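Local atomic coordinates of ribonuclease S-F11 (Nicotiana alata, PDB entry 1IOO), a protein that cleaves RNA as a T2-family ribonuclease of the style and takes part in gametophytic self-incompatibility, by which the plant rejects its own pollen. Residues H20-P26 / M68-Q74. Residues are numbered along the deposited sequence; the frame is centred on the assembly and turned at random.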
loop_
_atom_site.group_PDB
_atom_site.type_symbol
_atom_site.label_atom_id
_atom_site.label_comp_id
_atom_site.label_asym_id
_atom_site.label_seq_id
_atom_site.Cartn_x
_atom_site.Cartn_y
_atom_site.Cartn_z
ATOM N N HIS A 20 2.052 7.969 14.789
ATOM C CA HIS A 20 1.303 9.164 15.120
ATOM C C HIS A 20 0.618 9.713 13.877
ATOM O O HIS A 20 1.277 10.007 12.879
ATOM C CB HIS A 20 2.211 10.242 15.707
ATOM C CG HIS A 20 1.504 11.535 15.957
ATOM N ND1 HIS A 20 0.481 11.656 16.874
ATOM C CD2 HIS A 20 1.624 12.747 15.364
ATOM C CE1 HIS A 20 -0.000 12.886 16.833
ATOM N NE2 HIS A 20 0.676 13.567 15.924
ATOM N N CYS A 21 -0.703 9.838 13.938
ATOM C CA CYS A 21 -1.471 10.344 12.806
ATOM C C CYS A 21 -2.048 11.715 13.084
ATOM O O CYS A 21 -2.496 12.003 14.194
ATOM C CB CYS A 21 -2.628 9.405 12.463
ATOM S SG CYS A 21 -2.111 7.872 11.641
ATOM N N GLU A 22 -2.036 12.561 12.060
ATOM C CA GLU A 22 -2.615 13.890 12.154
ATOM C C GLU A 22 -3.967 13.922 11.454
ATOM O O GLU A 22 -4.717 14.889 11.570
ATOM C CB GLU A 22 -1.683 14.929 11.528
ATOM C CG GLU A 22 -0.464 15.274 12.374
ATOM C CD GLU A 22 -0.830 15.941 13.691
ATOM O OE1 GLU A 22 -1.822 16.699 13.722
ATOM O OE2 GLU A 22 -0.114 15.722 14.691
ATOM N N ARG A 23 -4.261 12.859 10.713
ATOM C CA ARG A 23 -5.539 12.727 10.015
ATOM C C ARG A 23 -6.379 11.638 10.656
ATOM O O ARG A 23 -5.841 10.709 11.262
ATOM C CB ARG A 23 -5.343 12.316 8.543
ATOM C CG ARG A 23 -4.569 13.289 7.657
ATOM C CD ARG A 23 -5.290 14.628 7.501
ATOM N NE ARG A 23 -6.532 14.530 6.728
ATOM C CZ ARG A 23 -6.600 14.541 5.399
ATOM N NH1 ARG A 23 -5.492 14.650 4.677
ATOM N NH2 ARG A 23 -7.781 14.444 4.787
ATOM N N ILE A 24 -7.698 11.760 10.551
ATOM C CA ILE A 24 -8.575 10.710 11.044
ATOM C C ILE A 24 -8.408 9.487 10.157
ATOM O O ILE A 24 -8.420 9.611 8.936
ATOM C CB ILE A 24 -10.067 11.149 11.004
ATOM C CG1 ILE A 24 -10.300 12.316 11.969
ATOM C CG2 ILE A 24 -10.973 9.973 11.354
ATOM C CD1 ILE A 24 -10.074 11.980 13.427
ATOM N N ALA A 25 -8.216 8.318 10.759
ATOM C CA ALA A 25 -8.008 7.100 9.981
ATOM C C ALA A 25 -9.262 6.697 9.215
ATOM O O ALA A 25 -10.308 6.455 9.812
ATOM C CB ALA A 25 -7.574 5.962 10.892
ATOM N N PRO A 26 -9.182 6.643 7.872
ATOM C CA PRO A 26 -10.360 6.242 7.094
ATOM C C PRO A 26 -10.684 4.784 7.394
ATOM O O PRO A 26 -9.791 4.010 7.734
ATOM C CB PRO A 26 -9.896 6.413 5.651
ATOM C CG PRO A 26 -8.888 7.511 5.744
ATOM C CD PRO A 26 -8.116 7.143 6.984
ATOM N N MET A 68 -4.213 9.213 1.241
ATOM C CA MET A 68 -4.181 10.148 2.348
ATOM C C MET A 68 -2.864 10.079 3.102
ATOM O O MET A 68 -2.402 8.999 3.470
ATOM C CB MET A 68 -5.345 9.880 3.304
ATOM C CG MET A 68 -5.587 11.013 4.290
ATOM S SD MET A 68 -7.020 10.748 5.349
ATOM C CE MET A 68 -8.384 10.936 4.180
ATOM N N GLN A 69 -2.249 11.240 3.298
ATOM C CA GLN A 69 -1.008 11.331 4.055
ATOM C C GLN A 69 -1.349 11.454 5.537
ATOM O O GLN A 69 -1.444 12.549 6.086
ATOM C CB GLN A 69 -0.208 12.525 3.542
ATOM C CG GLN A 69 0.017 12.450 2.027
ATOM C CD GLN A 69 0.567 13.733 1.446
ATOM O OE1 GLN A 69 1.756 13.837 1.144
ATOM N NE2 GLN A 69 -0.302 14.725 1.288
ATOM N N LEU A 70 -1.563 10.296 6.150
ATOM C CA LEU A 70 -2.039 10.163 7.524
ATOM C C LEU A 70 -1.176 10.862 8.573
ATOM O O LEU A 70 -1.689 11.243 9.622
ATOM C CB LEU A 70 -2.156 8.676 7.869
ATOM C CG LEU A 70 -3.120 7.888 6.977
ATOM C CD1 LEU A 70 -3.005 6.404 7.294
ATOM C CD2 LEU A 70 -4.540 8.389 7.192
ATOM N N LYS A 71 0.113 11.034 8.313
ATOM C CA LYS A 71 1.010 11.617 9.322
ATOM C C LYS A 71 0.976 13.146 9.360
ATOM O O LYS A 71 1.543 13.749 10.274
ATOM C CB LYS A 71 2.447 11.155 9.068
ATOM C CG LYS A 71 2.678 9.680 9.340
ATOM C CD LYS A 71 3.766 9.100 8.448
ATOM C CE LYS A 71 5.116 9.750 8.670
ATOM N NZ LYS A 71 6.145 9.134 7.775
ATOM N N PHE A 72 0.309 13.779 8.402
ATOM C CA PHE A 72 0.309 15.239 8.358
ATOM C C PHE A 72 -1.083 15.828 8.343
ATOM O O PHE A 72 -2.042 15.195 7.902
ATOM C CB PHE A 72 1.060 15.730 7.109
ATOM C CG PHE A 72 2.480 15.259 7.031
ATOM C CD1 PHE A 72 2.795 14.017 6.487
ATOM C CD2 PHE A 72 3.506 16.056 7.527
ATOM C CE1 PHE A 72 4.116 13.577 6.439
ATOM C CE2 PHE A 72 4.826 15.626 7.484
ATOM C CZ PHE A 72 5.134 14.390 6.942
ATOM N N GLU A 73 -1.182 17.053 8.847
ATOM C CA GLU A 73 -2.425 17.793 8.814
ATOM C C GLU A 73 -2.904 17.903 7.371
ATOM O O GLU A 73 -2.088 17.892 6.445
ATOM C CB GLU A 73 -2.210 19.199 9.381
ATOM C CG GLU A 73 -1.849 19.265 10.867
ATOM C CD GLU A 73 -0.342 19.245 11.145
ATOM O OE1 GLU A 73 0.065 19.818 12.181
ATOM O OE2 GLU A 73 0.429 18.661 10.351
ATOM N N GLN A 74 -4.212 18.012 7.174
ATOM C CA GLN A 74 -4.768 18.094 5.831
ATOM C C GLN A 74 -4.206 19.278 5.037
ATOM O O GLN A 74 -3.842 19.123 3.872
ATOM C CB GLN A 74 -6.295 18.190 5.888
ATOM C CG GLN A 74 -6.931 18.264 4.514
ATOM C CD GLN A 74 -8.423 18.019 4.553
ATOM O OE1 GLN A 74 -9.063 18.181 5.590
ATOM N NE2 GLN A 74 -8.987 17.634 3.414
HETATM O O HOH W 1 2.592 12.344 12.502
HETATM O O HOH W 2 -2.535 14.943 5.111
#
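Two loops meet here, and the carbonyl of L70 receives both direct hydrogen bonds between them. At the start of the first loop, H20 turns its imidazole forward along its own chain, where NE2 donates to E22 OE2 (2.6 Å), while water 1 donates to both H20 O and K71 O and so bridges the backbones. C21, tied by a disulfide to C16, lays its SG against L70 CB at 3.9 Å; a half-cystine is apolar and tethered. The amides E22 N and R23 N both donate hydrogen bonds to L70 O, at 2.8 and 3.2 Å. The type I turn from Q69 to F72, closed by a hydrogen bond from F72 N to Q69 O (3.2 Å), leaves the L70 carbonyl facing the first loop. E22 packs its aliphatic part on the turn, CB 3.4 Å from F72 C. R23 is long enough to thread between M68 and Q74, which cover opposite faces of its guanidinium; NH1 pairs with D64 in a salt bridge and also donates to water 2, which links it to Q69 O. Beyond I24 and A25, rigid P26 sets CG 3.8 Å from M68 SD and CD 3.8 Å from L70 CD2. As in related enzymes, Q69 and L70 probably contribute to binding the RNA 3'-phosphate. The contact joins loop 19-29 to the connection between helices 57-66 and 74-80, with F15 of helix 12-18 against C21, L70 and K71, and helix 82-92 against Q69 and F72.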